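Local structure of BauA (Acinetobacter baumannii, 6HCP) at residues A[256-260]-A[687-691]; A[276-280]-A[402-406]; A[282-288]-A[312-318]; A[335-339]-A[379-384]. The protein probably carries ferric preacinetobactin across the outer membrane as a TonB-dependent siderophore receptor, a beta-barrel closed by a plug domain. The contacts are given in a common frame with arbitrary orientation. Numbering follows the deposited sequence.

Contact 1 (A[256-260]-A[687-691]); sequences RGVNV and LTNLA. With EDO (1,2-ethanediol), chain J.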
loop_
_atom_site.group_PDB
_atom_site.type_symbol
_atom_site.label_atom_id
_atom_site.label_comp_id
_atom_site.label_asym_id
_atom_site.label_seq_id
_atom_site.Cartn_x
_atom_site.Cartn_y
_atom_site.Cartn_z
ATOM N N ARG A 256 6.767 12.122 22.643
ATOM C CA ARG A 256 7.641 13.070 23.362
ATOM C C ARG A 256 8.966 13.245 22.617
ATOM O O ARG A 256 9.649 14.276 22.755
ATOM C CB ARG A 256 7.870 12.579 24.795
ATOM C CG ARG A 256 8.781 13.467 25.639
ATOM C CD ARG A 256 8.154 14.838 25.839
ATOM N NE ARG A 256 8.855 15.670 26.810
ATOM C CZ ARG A 256 8.365 16.796 27.344
ATOM N NH1 ARG A 256 7.130 17.211 27.072
ATOM N NH2 ARG A 256 9.074 17.431 28.259
ATOM N N GLY A 257 9.385 12.204 21.887
ATOM C CA GLY A 257 10.684 12.179 21.214
ATOM C C GLY A 257 11.823 11.704 22.101
ATOM O O GLY A 257 11.656 11.410 23.290
ATOM N N VAL A 258 12.994 11.573 21.483
ATOM C CA VAL A 258 14.128 10.929 22.095
ATOM C C VAL A 258 15.382 11.776 21.848
ATOM O O VAL A 258 15.511 12.477 20.837
ATOM C CB VAL A 258 14.291 9.487 21.580
ATOM C CG1 VAL A 258 13.043 8.664 21.877
ATOM C CG2 VAL A 258 14.622 9.449 20.096
ATOM N N ASN A 259 16.354 11.569 22.719
ATOM C CA ASN A 259 17.662 12.236 22.682
ATOM C C ASN A 259 18.734 11.271 22.178
ATOM O O ASN A 259 18.674 10.071 22.417
ATOM C CB ASN A 259 18.008 12.815 24.056
ATOM C CG ASN A 259 17.112 13.983 24.421
ATOM O OD1 ASN A 259 16.504 14.591 23.543
ATOM N ND2 ASN A 259 16.872 14.185 25.709
ATOM N N VAL A 260 19.753 11.845 21.531
ATOM C CA VAL A 260 20.877 11.129 21.011
ATOM C C VAL A 260 22.153 11.857 21.459
ATOM O O VAL A 260 22.130 13.058 21.754
ATOM C CB VAL A 260 20.809 10.988 19.479
ATOM C CG1 VAL A 260 19.740 9.993 19.069
ATOM C CG2 VAL A 260 20.572 12.321 18.770
ATOM N N LEU A 687 12.023 20.365 22.502
ATOM C CA LEU A 687 12.505 19.923 23.828
ATOM C C LEU A 687 13.357 18.648 23.768
ATOM O O LEU A 687 14.188 18.467 24.625
ATOM C CB LEU A 687 11.341 19.762 24.808
ATOM C CG LEU A 687 10.521 21.033 25.056
ATOM C CD1 LEU A 687 9.520 20.806 26.178
ATOM C CD2 LEU A 687 11.411 22.239 25.362
ATOM N N THR A 688 13.161 17.779 22.771
ATOM C CA THR A 688 13.989 16.577 22.624
ATOM C C THR A 688 14.589 16.585 21.213
ATOM O O THR A 688 14.169 17.360 20.362
ATOM C CB THR A 688 13.192 15.283 22.864
ATOM O OG1 THR A 688 12.109 15.270 21.932
ATOM C CG2 THR A 688 12.666 15.136 24.278
ATOM N N ASN A 689 15.569 15.713 20.964
ATOM C CA ASN A 689 16.394 15.787 19.750
ATOM C C ASN A 689 15.659 15.285 18.499
ATOM O O ASN A 689 15.849 15.848 17.412
ATOM C CB ASN A 689 17.695 14.999 19.892
ATOM C CG ASN A 689 18.660 15.529 20.933
ATOM O OD1 ASN A 689 19.459 14.750 21.433
ATOM N ND2 ASN A 689 18.619 16.829 21.244
ATOM N N LEU A 690 14.877 14.192 18.633
ATOM C CA LEU A 690 14.329 13.483 17.489
ATOM C C LEU A 690 12.924 12.973 17.804
ATOM O O LEU A 690 12.648 12.572 18.914
ATOM C CB LEU A 690 15.178 12.248 17.172
ATOM C CG LEU A 690 16.629 12.458 16.779
ATOM C CD1 LEU A 690 17.288 11.101 16.582
ATOM C CD2 LEU A 690 16.755 13.300 15.529
ATOM N N ALA A 691 12.106 12.879 16.759
ATOM C CA ALA A 691 10.858 12.164 16.799
ATOM C C ALA A 691 10.580 11.631 15.392
ATOM O O ALA A 691 10.991 12.220 14.403
ATOM C CB ALA A 691 9.746 13.066 17.263
HETATM C C1 EDO J . 5.538 21.639 28.172
HETATM O O1 EDO J . 6.722 22.279 28.650
HETATM C C2 EDO J . 5.938 20.278 27.629
HETATM O O2 EDO J . 5.243 19.216 28.298
HETATM O O HOH W 1 15.205 16.580 26.436
#
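Two asparagines that each reach across to a backbone NH of the other segment show how side chains can fasten loops where strand pairing is minimal. Asn259, in the m rotamer, swings its OD1 to accept from Asn689 N at 3.0 Å, while its ND2 gives a hydrogen bond to a water that donates to Leu687 O. Asn689, also m, accepts from Val260 N through OD1 at 2.9 Å. Thr688 adopts the p rotamer, which places OG1 2.8 Å from Arg256 O, to which it donates. A side chain on Gly257 would collide with that OG1 and with Leu690 O. Arg256 extends past Leu687, its NH1 donating to O2 of a 1,2-ethanediol at 3.0 Å, and its guanidinium makes a cation-pi contact with Tyr317. Val258 N donates to Leu690 O (2.8 Å) and Leu690 N to Val258 O (2.9 Å), a single antiparallel bridge. Asn689 and Leu690 both face Val258, a classic beta bulge that joins short strand 258-259 to the loop ahead of strand 691-692 in the barrel.

Contact 2 (A[276-280]-A[402-406]); sequences LSPDW and WGPKP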
loop_
_atom_site.group_PDB
_atom_site.type_symbol
_atom_site.label_atom_id
_atom_site.label_comp_id
_atom_site.label_asym_id
_atom_site.label_seq_id
_atom_site.Cartn_x
_atom_site.Cartn_y
_atom_site.Cartn_z
ATOM N N LEU A 276 7.659 5.686 20.246
ATOM C CA LEU A 276 8.900 5.558 21.032
ATOM C C LEU A 276 8.770 6.187 22.427
ATOM O O LEU A 276 9.762 6.384 23.127
ATOM C CB LEU A 276 10.039 6.201 20.246
ATOM C CG LEU A 276 10.473 5.443 18.996
ATOM C CD1 LEU A 276 11.639 6.138 18.332
ATOM C CD2 LEU A 276 10.842 3.992 19.330
ATOM N N SER A 277 7.537 6.468 22.831
ATOM C CA SER A 277 7.229 6.953 24.162
ATOM C C SER A 277 6.266 5.966 24.813
ATOM O O SER A 277 5.629 5.180 24.112
ATOM C CB SER A 277 6.627 8.371 24.084
ATOM O OG SER A 277 7.500 9.278 23.407
ATOM N N PRO A 278 6.049 6.036 26.142
ATOM C CA PRO A 278 5.181 5.075 26.822
ATOM C C PRO A 278 3.781 4.975 26.204
ATOM O O PRO A 278 3.115 5.980 25.986
ATOM C CB PRO A 278 5.119 5.598 28.267
ATOM C CG PRO A 278 6.408 6.373 28.452
ATOM C CD PRO A 278 6.761 6.913 27.084
ATOM N N ASP A 279 3.311 3.731 25.996
ATOM C CA ASP A 279 1.983 3.481 25.468
ATOM C C ASP A 279 0.936 4.046 26.429
ATOM O O ASP A 279 -0.087 4.542 25.976
ATOM C CB ASP A 279 1.737 1.995 25.124
ATOM C CG ASP A 279 2.204 0.975 26.154
ATOM O OD1 ASP A 279 2.279 1.342 27.350
ATOM O OD2 ASP A 279 2.472 -0.197 25.758
ATOM N N TRP A 280 1.257 4.096 27.726
ATOM C CA TRP A 280 0.314 4.611 28.729
ATOM C C TRP A 280 0.375 6.142 28.857
ATOM O O TRP A 280 -0.454 6.723 29.554
ATOM C CB TRP A 280 0.545 3.941 30.083
ATOM C CG TRP A 280 1.950 3.980 30.593
ATOM C CD1 TRP A 280 2.817 2.924 30.668
ATOM C CD2 TRP A 280 2.634 5.099 31.193
ATOM N NE1 TRP A 280 3.995 3.322 31.237
ATOM C CE2 TRP A 280 3.902 4.641 31.595
ATOM C CE3 TRP A 280 2.277 6.424 31.479
ATOM C CZ2 TRP A 280 4.834 5.469 32.213
ATOM C CZ3 TRP A 280 3.203 7.245 32.073
ATOM C CH2 TRP A 280 4.456 6.772 32.454
ATOM N N TRP A 402 6.578 -0.943 28.994
ATOM C CA TRP A 402 6.656 0.435 29.488
ATOM C C TRP A 402 6.356 0.494 30.991
ATOM O O TRP A 402 6.449 1.562 31.598
ATOM C CB TRP A 402 5.720 1.351 28.696
ATOM C CG TRP A 402 6.234 1.663 27.329
ATOM C CD1 TRP A 402 5.729 1.222 26.138
ATOM C CD2 TRP A 402 7.402 2.433 27.018
ATOM N NE1 TRP A 402 6.498 1.692 25.104
ATOM C CE2 TRP A 402 7.550 2.403 25.617
ATOM C CE3 TRP A 402 8.292 3.201 27.780
ATOM C CZ2 TRP A 402 8.533 3.145 24.968
ATOM C CZ3 TRP A 402 9.263 3.926 27.133
ATOM C CH2 TRP A 402 9.386 3.888 25.744
ATOM N N GLY A 403 6.002 -0.649 31.589
ATOM C CA GLY A 403 5.736 -0.694 33.025
ATOM C C GLY A 403 4.378 -0.092 33.371
ATOM O O GLY A 403 3.574 0.245 32.502
ATOM N N PRO A 404 4.027 -0.017 34.670
ATOM C CA PRO A 404 2.727 0.510 35.065
ATOM C C PRO A 404 2.630 2.037 34.873
ATOM O O PRO A 404 3.648 2.737 34.811
ATOM C CB PRO A 404 2.622 0.108 36.541
ATOM C CG PRO A 404 4.053 -0.058 37.018
ATOM C CD PRO A 404 4.906 -0.345 35.801
ATOM N N LYS A 405 1.399 2.507 34.676
ATOM C CA LYS A 405 1.083 3.895 34.562
ATOM C C LYS A 405 1.061 4.531 35.948
ATOM O O LYS A 405 0.233 4.175 36.770
ATOM C CB LYS A 405 -0.285 4.044 33.913
ATOM C CG LYS A 405 -0.728 5.476 33.657
ATOM C CD LYS A 405 -2.205 5.560 33.376
ATOM C CE LYS A 405 -2.560 6.641 32.385
ATOM N NZ LYS A 405 -3.907 6.426 31.806
ATOM N N PRO A 406 1.895 5.549 36.230
ATOM C CA PRO A 406 1.842 6.213 37.529
ATOM C C PRO A 406 0.538 7.003 37.659
ATOM O O PRO A 406 0.011 7.539 36.682
ATOM C CB PRO A 406 3.079 7.120 37.578
ATOM C CG PRO A 406 3.609 7.178 36.152
ATOM C CD PRO A 406 3.003 6.021 35.387
HETATM O O HOH W 2 5.402 2.377 22.663
HETATM O O HOH W 3 4.043 -1.765 28.002
HETATM O O HOH W 4 -3.179 6.305 29.270
#
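Interlocking tryptophans join two loops of the TonB-dependent receptor barrel here, one leading into strand 282-297 and the other into strand 412-431. Neither segment is a regular strand, so CH-pi contacts and a few polar links take the place of a sheet ladder. Trp402 lies flat against the backbone of 277-279: Pro278 CA sits 3.6 Å from the centroid of its five-membered ring, 16° off the normal, and Pro278 CG is 3.8 Å from Trp402 CE3. Trp280 repeats the principle with the roles of the segments exchanged, offering a ring face to segment 402-406. Lys405 CA stands over its five-membered ring (4.0 Å to the centroid) and Pro406 CD over its six-membered ring (3.6 Å). Leu336 of strand 331-358 also touches Trp280, and Trp402 rests on Leu332 and Val391, so both indoles reach the sheet as well. Waters add further bridges: one accepts from Trp402 N and donates to Asp279 OD2, another accepts from Lys405 NZ and donates to Trp280 O. The direct polar link between the segments is nearly ideal, with Trp280 NE1 donating to Trp402 O at 3.0 Å and an N-H...O angle of 179°.

Contact 3 (A[282-288]-A[312-318]); sequences SVETKDK and TTEYKYN. With EDO (1,2-ethanediol), chain D; EDO (1,2-ethanediol), chain Z; EDO (1,2-ethanediol), chain J.
Eight backbone hydrogen bonds of 2.8 to 3.0 Å between N and O atoms zip 282-288 to 312-318, donated both ways within the pairs Ser282-Asn318, Glu284-Lys316, Lys286-Glu314 and Lys288-Thr312. Thr313 OG1 adds a bond to Asp287 OD1 (2.7 Å), both side chains in the m rotamer. Both strands have regular beta conformation (phi -110 to -148°, psi 114 to 156°) and run antiparallel, 175° between directions and 4.7 Å between axes. Val283-Tyr317, Thr285-Tyr315 and Asp287-Thr313 form the non-hydrogen-bonded pairs, CA atoms 4.4 to 4.6 Å apart. On the face carrying Ser282, Glu284, Lys286 and Lys288, one water lies 2.7 Å from Glu284 OE1 and 3.0 Å from Glu314 O. The other face is buried: Tyr315 and Tyr317, both t at chi1, lean obliquely toward the 318 end of their strand, with Val283 CG2 3.3 Å from Tyr315 CE1. Tyr315 meets Tyr128 edge-to-face. Strands 238-252 and 331-358 flank this antiparallel beta-hairpin, part of the up-and-down meander forming the wall of a transmembrane beta-barrel.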
loop_
_atom_site.group_PDB
_atom_site.type_symbol
_atom_site.label_atom_id
_atom_site.label_comp_id
_atom_site.label_asym_id
_atom_site.label_seq_id
_atom_site.Cartn_x
_atom_site.Cartn_y
_atom_site.Cartn_z
ATOM N N SER A 282 0.005 10.132 28.353
ATOM C CA SER A 282 -1.091 10.887 27.799
ATOM C C SER A 282 -0.905 12.382 28.058
ATOM O O SER A 282 -0.228 12.811 29.023
ATOM C CB SER A 282 -2.426 10.409 28.294
ATOM O OG SER A 282 -2.547 10.620 29.674
ATOM N N VAL A 283 -1.551 13.157 27.197
ATOM C CA VAL A 283 -1.600 14.590 27.324
ATOM C C VAL A 283 -3.050 14.999 27.125
ATOM O O VAL A 283 -3.769 14.438 26.276
ATOM C CB VAL A 283 -0.673 15.296 26.312
ATOM C CG1 VAL A 283 -1.159 15.108 24.881
ATOM C CG2 VAL A 283 -0.535 16.791 26.637
ATOM N N GLU A 284 -3.463 16.031 27.858
ATOM C CA GLU A 284 -4.798 16.600 27.673
ATOM C C GLU A 284 -4.703 18.110 27.839
ATOM O O GLU A 284 -4.106 18.567 28.825
ATOM C CB GLU A 284 -5.768 16.025 28.706
ATOM C CG GLU A 284 -7.118 16.702 28.700
ATOM C CD GLU A 284 -7.982 16.328 29.898
ATOM O OE1 GLU A 284 -7.679 16.775 31.043
ATOM O OE2 GLU A 284 -8.918 15.542 29.698
ATOM N N THR A 285 -5.281 18.849 26.886
ATOM C CA THR A 285 -5.396 20.303 27.002
ATOM C C THR A 285 -6.861 20.692 26.830
ATOM O O THR A 285 -7.517 20.290 25.874
ATOM C CB THR A 285 -4.495 21.038 26.002
ATOM O OG1 THR A 285 -3.177 20.497 26.078
ATOM C CG2 THR A 285 -4.386 22.520 26.282
ATOM N N LYS A 286 -7.365 21.465 27.795
ATOM C CA LYS A 286 -8.661 22.088 27.686
ATOM C C LYS A 286 -8.455 23.593 27.515
ATOM O O LYS A 286 -7.774 24.200 28.324
ATOM C CB LYS A 286 -9.488 21.819 28.948
ATOM C CG LYS A 286 -9.885 20.366 29.187
ATOM C CD LYS A 286 -10.711 20.182 30.457
ATOM C CE LYS A 286 -11.013 18.727 30.754
ATOM N NZ LYS A 286 -11.550 18.539 32.122
ATOM N N ASP A 287 -9.061 24.156 26.477
ATOM C CA ASP A 287 -8.985 25.558 26.173
ATOM C C ASP A 287 -10.405 26.106 26.057
ATOM O O ASP A 287 -11.260 25.511 25.405
ATOM C CB ASP A 287 -8.236 25.817 24.872
ATOM C CG ASP A 287 -6.750 25.511 24.972
ATOM O OD1 ASP A 287 -5.992 26.388 25.457
ATOM O OD2 ASP A 287 -6.366 24.377 24.616
ATOM N N LYS A 288 -10.632 27.261 26.682
ATOM C CA LYS A 288 -11.900 27.977 26.563
ATOM C C LYS A 288 -11.580 29.443 26.305
ATOM O O LYS A 288 -10.690 29.994 26.961
ATOM C CB LYS A 288 -12.723 27.844 27.848
ATOM C CG LYS A 288 -13.033 26.418 28.275
ATOM C CD LYS A 288 -13.869 26.311 29.544
ATOM C CE LYS A 288 -13.952 24.881 30.036
ATOM N NZ LYS A 288 -14.846 24.754 31.207
ATOM N N THR A 312 -8.810 30.473 29.010
ATOM C CA THR A 312 -8.187 29.649 29.998
ATOM C C THR A 312 -7.670 28.384 29.312
ATOM O O THR A 312 -8.323 27.845 28.439
ATOM C CB THR A 312 -9.159 29.278 31.128
ATOM O OG1 THR A 312 -10.205 28.538 30.498
ATOM C CG2 THR A 312 -9.721 30.481 31.857
ATOM N N THR A 313 -6.539 27.906 29.808
ATOM C CA THR A 313 -5.917 26.673 29.391
ATOM C C THR A 313 -5.674 25.818 30.626
ATOM O O THR A 313 -5.139 26.300 31.612
ATOM C CB THR A 313 -4.581 26.941 28.689
ATOM O OG1 THR A 313 -4.854 27.706 27.516
ATOM C CG2 THR A 313 -3.821 25.666 28.386
ATOM N N GLU A 314 -6.018 24.530 30.535
ATOM C CA GLU A 314 -5.632 23.550 31.529
ATOM C C GLU A 314 -4.907 22.414 30.815
ATOM O O GLU A 314 -5.513 21.753 29.972
ATOM C CB GLU A 314 -6.869 23.014 32.266
ATOM C CG GLU A 314 -7.640 24.082 33.029
ATOM C CD GLU A 314 -8.924 23.575 33.678
ATOM O OE1 GLU A 314 -9.190 22.370 33.591
ATOM O OE2 GLU A 314 -9.585 24.368 34.354
ATOM N N TYR A 315 -3.613 22.273 31.114
ATOM C CA TYR A 315 -2.725 21.316 30.493
ATOM C C TYR A 315 -2.335 20.263 31.515
ATOM O O TYR A 315 -1.890 20.605 32.604
ATOM C CB TYR A 315 -1.468 21.999 29.961
ATOM C CG TYR A 315 -0.456 21.080 29.330
ATOM C CD1 TYR A 315 -0.541 20.712 27.992
ATOM C CD2 TYR A 315 0.652 20.656 30.038
ATOM C CE1 TYR A 315 0.425 19.907 27.405
ATOM C CE2 TYR A 315 1.628 19.855 29.463
ATOM C CZ TYR A 315 1.502 19.456 28.146
ATOM O OH TYR A 315 2.480 18.684 27.584
ATOM N N LYS A 316 -2.320 19.002 31.073
ATOM C CA LYS A 316 -1.861 17.895 31.889
ATOM C C LYS A 316 -1.088 16.894 31.026
ATOM O O LYS A 316 -1.512 16.563 29.928
ATOM C CB LYS A 316 -3.062 17.188 32.529
ATOM C CG LYS A 316 -3.859 18.022 33.528
ATOM C CD LYS A 316 -5.075 17.250 34.045
ATOM C CE LYS A 316 -5.744 17.904 35.233
ATOM N NZ LYS A 316 -6.185 19.266 34.883
ATOM N N TYR A 317 0.039 16.416 31.553
ATOM C CA TYR A 317 0.914 15.493 30.848
ATOM C C TYR A 317 1.448 14.471 31.844
ATOM O O TYR A 317 2.046 14.823 32.849
ATOM C CB TYR A 317 2.080 16.224 30.170
ATOM C CG TYR A 317 3.043 15.312 29.458
ATOM C CD1 TYR A 317 4.030 14.637 30.149
ATOM C CD2 TYR A 317 3.048 15.220 28.078
ATOM C CE1 TYR A 317 4.948 13.829 29.497
ATOM C CE2 TYR A 317 3.934 14.390 27.415
ATOM C CZ TYR A 317 4.876 13.673 28.122
ATOM O OH TYR A 317 5.799 12.883 27.476
ATOM N N ASN A 318 1.294 13.193 31.492
ATOM C CA ASN A 318 1.826 12.077 32.274
ATOM C C ASN A 318 2.517 11.119 31.303
ATOM O O ASN A 318 1.863 10.560 30.441
ATOM C CB ASN A 318 0.682 11.363 32.993
ATOM C CG ASN A 318 1.113 10.271 33.947
ATOM O OD1 ASN A 318 2.244 10.265 34.423
ATOM N ND2 ASN A 318 0.135 9.522 34.428
HETATM C C1 EDO D . -3.309 13.756 31.024
HETATM O O1 EDO D . -4.004 12.762 30.282
HETATM C C2 EDO D . -2.471 13.164 32.122
HETATM O O2 EDO D . -3.322 12.490 33.061
HETATM C C1 EDO Z . -2.001 18.988 24.038
HETATM O O1 EDO Z . -3.121 18.144 24.390
HETATM C C2 EDO Z . -2.324 19.780 22.806
HETATM O O2 EDO Z . -3.288 20.801 23.124
HETATM C C1 EDO J . 5.538 21.639 28.172
HETATM O O1 EDO J . 6.722 22.279 28.650
HETATM C C2 EDO J . 5.938 20.278 27.629
HETATM O O2 EDO J . 5.243 19.216 28.298
HETATM O O HOH W 5 -6.444 19.219 31.170
HETATM O O HOH W 6 -9.655 25.696 30.134
HETATM O O HOH W 7 -11.676 21.139 34.194
#

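Contact 4 (A[335-339]-A[379-384]); sequences TLGQL and YGYRII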
loop_
_atom_site.group_PDB
_atom_site.type_symbol
_atom_site.label_atom_id
_atom_site.label_comp_id
_atom_site.label_asym_id
_atom_site.label_seq_id
_atom_site.Cartn_x
_atom_site.Cartn_y
_atom_site.Cartn_z
ATOM N N THR A 335 13.223 8.376 31.204
ATOM C CA THR A 335 12.814 8.887 32.504
ATOM C C THR A 335 11.364 9.359 32.402
ATOM O O THR A 335 10.944 9.879 31.376
ATOM C CB THR A 335 13.744 10.028 32.941
ATOM O OG1 THR A 335 13.513 11.074 32.004
ATOM C CG2 THR A 335 15.210 9.658 32.916
ATOM N N LEU A 336 10.621 9.221 33.502
ATOM C CA LEU A 336 9.223 9.542 33.537
ATOM C C LEU A 336 9.024 10.862 34.292
ATOM O O LEU A 336 9.738 11.135 35.235
ATOM C CB LEU A 336 8.474 8.402 34.226
ATOM C CG LEU A 336 8.701 7.014 33.624
ATOM C CD1 LEU A 336 7.893 5.968 34.376
ATOM C CD2 LEU A 336 8.347 7.007 32.146
ATOM N N GLY A 337 7.990 11.612 33.913
ATOM C CA GLY A 337 7.674 12.908 34.524
ATOM C C GLY A 337 6.208 13.256 34.387
ATOM O O GLY A 337 5.466 12.635 33.616
ATOM N N GLN A 338 5.758 14.200 35.214
ATOM C CA GLN A 338 4.398 14.705 35.177
ATOM C C GLN A 338 4.450 16.234 35.221
ATOM O O GLN A 338 5.255 16.817 35.949
ATOM C CB GLN A 338 3.581 14.155 36.346
ATOM C CG GLN A 338 3.483 12.637 36.351
ATOM C CD GLN A 338 2.615 12.103 37.473
ATOM O OE1 GLN A 338 2.195 12.835 38.373
ATOM N NE2 GLN A 338 2.176 10.863 37.316
ATOM N N LEU A 339 3.564 16.861 34.451
ATOM C CA LEU A 339 3.453 18.310 34.410
ATOM C C LEU A 339 1.986 18.679 34.272
ATOM O O LEU A 339 1.235 18.045 33.538
ATOM C CB LEU A 339 4.271 18.845 33.227
ATOM C CG LEU A 339 4.142 20.350 32.957
ATOM C CD1 LEU A 339 4.634 21.167 34.143
ATOM C CD2 LEU A 339 4.916 20.733 31.704
ATOM N N TYR A 379 2.479 22.739 38.175
ATOM C CA TYR A 379 2.564 21.556 39.009
ATOM C C TYR A 379 3.465 20.556 38.299
ATOM O O TYR A 379 3.475 20.510 37.066
ATOM C CB TYR A 379 1.194 20.899 39.166
ATOM C CG TYR A 379 0.095 21.780 39.675
ATOM C CD1 TYR A 379 -0.483 22.740 38.866
ATOM C CD2 TYR A 379 -0.370 21.661 40.979
ATOM C CE1 TYR A 379 -1.484 23.573 39.330
ATOM C CE2 TYR A 379 -1.334 22.523 41.476
ATOM C CZ TYR A 379 -1.908 23.466 40.646
ATOM O OH TYR A 379 -2.900 24.278 41.112
ATOM N N GLY A 380 4.230 19.768 39.049
ATOM C CA GLY A 380 4.953 18.702 38.384
ATOM C C GLY A 380 5.816 17.847 39.285
ATOM O O GLY A 380 6.125 18.198 40.414
ATOM N N TYR A 381 6.219 16.702 38.723
ATOM C CA TYR A 381 7.319 15.887 39.216
ATOM C C TYR A 381 8.390 15.799 38.131
ATOM O O TYR A 381 8.131 15.297 37.021
ATOM C CB TYR A 381 6.890 14.442 39.493
ATOM C CG TYR A 381 5.988 14.229 40.678
ATOM C CD1 TYR A 381 6.451 14.398 41.974
ATOM C CD2 TYR A 381 4.757 13.621 40.502
ATOM C CE1 TYR A 381 5.656 14.078 43.066
ATOM C CE2 TYR A 381 3.948 13.307 41.576
ATOM C CZ TYR A 381 4.406 13.522 42.860
ATOM O OH TYR A 381 3.591 13.162 43.885
ATOM N N ARG A 382 9.617 16.132 38.512
ATOM C CA ARG A 382 10.780 15.772 37.748
ATOM C C ARG A 382 11.116 14.299 38.018
ATOM O O ARG A 382 11.658 13.618 37.166
ATOM C CB ARG A 382 11.956 16.688 38.112
ATOM C CG ARG A 382 13.001 16.809 37.011
ATOM C CD ARG A 382 14.228 17.624 37.397
ATOM N NE ARG A 382 14.883 17.131 38.606
ATOM C CZ ARG A 382 15.737 16.110 38.654
ATOM N NH1 ARG A 382 16.126 15.508 37.544
ATOM N NH2 ARG A 382 16.182 15.679 39.820
ATOM N N ILE A 383 10.933 13.872 39.269
ATOM C CA ILE A 383 11.115 12.474 39.680
ATOM C C ILE A 383 9.817 12.026 40.349
ATOM O O ILE A 383 9.376 12.635 41.309
ATOM C CB ILE A 383 12.317 12.312 40.635
ATOM C CG1 ILE A 383 13.627 12.839 40.043
ATOM C CG2 ILE A 383 12.456 10.862 41.068
ATOM C CD1 ILE A 383 14.747 12.955 41.052
ATOM N N ILE A 384 9.130 11.056 39.748
ATOM C CA ILE A 384 7.876 10.575 40.268
ATOM C C ILE A 384 8.173 9.575 41.384
ATOM O O ILE A 384 8.850 8.571 41.150
ATOM C CB ILE A 384 7.044 9.911 39.160
ATOM C CG1 ILE A 384 6.814 10.834 37.962
ATOM C CG2 ILE A 384 5.733 9.396 39.713
ATOM C CD1 ILE A 384 6.125 10.147 36.817
HETATM O O HOH W 8 10.240 9.728 37.601
#
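At the open end of a beta-hairpin in the barrel, where strand 361-381 stops beside strand 331-358, water and side chains take over from the regular ladder. Gln338 and Tyr381 form an antiparallel hydrogen-bonded pair: Tyr381 N donates to Gln338 O at 2.9 Å and Gln338 N to Tyr381 O at a longer 3.2 Å. Beside it, Leu339 and Gly380 are a non-hydrogen-bonded pair, CA to CA 4.3 Å; a CB on Gly380 would clash with Gln338 O. Gly337 and Leu339 make backbone hydrogen bonds to Gly319 and Tyr317. The Gln338 amide is satisfied, NE2 donating to Glu407 O and Asn318 OD1, and OE1 accepting a weak bond from Thr409 N. Beyond Tyr381 the second segment leaves the sheet, turning through Arg382, and Ile384 folds back so that its CD1 packs against Leu336 CB (3.9 Å) and Gln338 CG (3.7 Å). Where pairing has ended, one water lies 2.8 Å from Leu336 O and accepts from Ile384 N, also at 2.8 Å.

Overall arrangement
Following the chain from its N terminus, contact 1 opens first at 256-260 and closes last at 687-691, so its loop encloses the other three. Contact 2 opens at 276-280 and closes at 402-406; nested within it, contacts 3 and 4 follow in series, each within a hairpin. None cross. Contacts 3 and 4 are tied laterally because strands 302-318 and 331-358 are neighbours, Tyr317 N lying 2.8 Å from Leu339 O. The loops of contact 2 pack on contact 4 through Trp280 and Leu336, and reach contact 3 through Pro406 and Asn318. Ser277 joins contact 2 to contact 1 at Arg256. The two wider closures join loops, the two narrower ones neighbouring strands of the barrel wall.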